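Local coordinates for hydrogenase expression/formation protein HypE (Desulfovibrio vulgaris subsp. vulgaris, PDB 2Z1U) that binds ATP and magnesium and takes part in hydrogenase maturation, probably in making the cyanide ligands of the [NiFe] centre, at residues V305-V308 and G309-G312. Sequence-based numbering, arbitrary orientation.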
loop_
_atom_site.group_PDB
_atom_site.type_symbol
_atom_site.label_atom_id
_atom_site.label_comp_id
_atom_site.label_asym_id
_atom_site.label_seq_id
_atom_site.Cartn_x
_atom_site.Cartn_y
_atom_site.Cartn_z
ATOM N N VAL A 305 -4.604 18.117 28.980
ATOM C CA VAL A 305 -4.992 16.773 29.409
ATOM C C VAL A 305 -5.141 16.753 30.940
ATOM O O VAL A 305 -4.324 17.339 31.662
ATOM C CB VAL A 305 -3.980 15.711 28.931
ATOM C CG1 VAL A 305 -4.396 14.313 29.382
ATOM C CG2 VAL A 305 -3.824 15.771 27.395
ATOM N N LYS A 306 -6.198 16.096 31.413
ATOM C CA LYS A 306 -6.516 16.011 32.842
ATOM C C LYS A 306 -6.874 14.581 33.231
ATOM O O LYS A 306 -7.362 13.804 32.405
ATOM C CB LYS A 306 -7.665 16.965 33.200
ATOM C CG LYS A 306 -7.269 18.444 33.186
ATOM C CD LYS A 306 -8.430 19.368 33.542
ATOM C CE LYS A 306 -7.944 20.779 33.874
ATOM N NZ LYS A 306 -7.183 21.434 32.777
ATOM N N SER A 307 -6.609 14.236 34.487
ATOM C CA SER A 307 -6.980 12.926 35.025
ATOM C C SER A 307 -8.499 12.849 35.237
ATOM O O SER A 307 -9.166 13.882 35.363
ATOM C CB SER A 307 -6.223 12.649 36.330
ATOM O OG SER A 307 -6.491 13.654 37.297
ATOM N N VAL A 308 -9.035 11.627 35.252
ATOM C CA VAL A 308 -10.472 11.394 35.458
ATOM C C VAL A 308 -10.937 11.973 36.783
ATOM O O VAL A 308 -10.342 11.695 37.822
ATOM C CB VAL A 308 -10.816 9.884 35.426
ATOM C CG1 VAL A 308 -12.278 9.645 35.833
ATOM C CG2 VAL A 308 -10.536 9.312 34.058
ATOM N N GLY A 309 -11.991 12.787 36.732
ATOM C CA GLY A 309 -12.555 13.405 37.922
ATOM C C GLY A 309 -11.851 14.692 38.302
ATOM O O GLY A 309 -12.135 15.260 39.347
ATOM N N GLU A 310 -10.940 15.158 37.446
ATOM C CA GLU A 310 -10.165 16.363 37.746
ATOM C C GLU A 310 -10.950 17.661 37.574
ATOM O O GLU A 310 -10.762 18.589 38.374
ATOM C CB GLU A 310 -8.840 16.409 36.975
ATOM C CG GLU A 310 -7.741 17.206 37.681
ATOM C CD GLU A 310 -6.460 17.334 36.858
ATOM O OE1 GLU A 310 -5.906 18.451 36.822
ATOM O OE2 GLU A 310 -6.004 16.337 36.259
ATOM N N LEU A 311 -11.847 17.741 36.584
ATOM C CA LEU A 311 -12.755 18.915 36.540
ATOM C C LEU A 311 -14.066 18.902 37.373
ATOM O O LEU A 311 -14.216 19.733 38.296
ATOM C CB LEU A 311 -12.929 19.505 35.130
ATOM C CG LEU A 311 -12.146 20.834 35.028
ATOM C CD1 LEU A 311 -12.156 21.428 33.631
ATOM C CD2 LEU A 311 -12.635 21.884 36.062
ATOM N N GLY A 312 -15.024 18.015 37.094
ATOM C CA GLY A 312 -14.989 17.013 36.047
ATOM C C GLY A 312 -16.298 16.247 36.034
ATOM O O GLY A 312 -17.375 16.842 35.931
#
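S307 and E310 close a type II beta turn in which the amide N of E310 donates to the carbonyl O of S307 over 3.0 Å, with V308 and G309 at the two corners. G309 has the positive phi usual for the third position of such a turn. The side chain of E310 reaches back to the residue that begins the turn. Its CG lies anti to the backbone N (chi1 -152°) and the chain runs on extended, which carries the carboxylate past the turn bond to the start of S307. There OE2 accepts two hydrogen bonds from the same serine: the amide N of S307 lies 2.8 Å from E310 OE2, with an N-H...O angle of 156°, and S307 OG lies 2.9 Å from that oxygen. The two donors come from opposite faces of the carboxylate plane, both on the anti side of OE2, and such a double grip should limit rotation of the group. With OG between its own backbone N and carbonyl carbon (chi1 58°), the hydroxyl stays close to its amide, and both can reach one oxygen. K306 flanks the carboxylate, its side chain crossing that of E310 at about a right angle, with CB 3.5 Å from E310 OE2. The chain bends at its last torsion and the ammonium group is hydrogen-bonded to S304 OG; K306 NZ stays 5.2 Å from E310 OE1, too far for a salt bridge. Beyond the turn, L311 brings CD1 to 4.3 Å from K306 CD. The turn lies at the surface of the AIR synthase-related C-terminal domain, away from the ATP site, where strand 300-306 gives way to the loop leading to strand 319-322; K306 and L311 both rest on H242 of the adjacent strand 240-244.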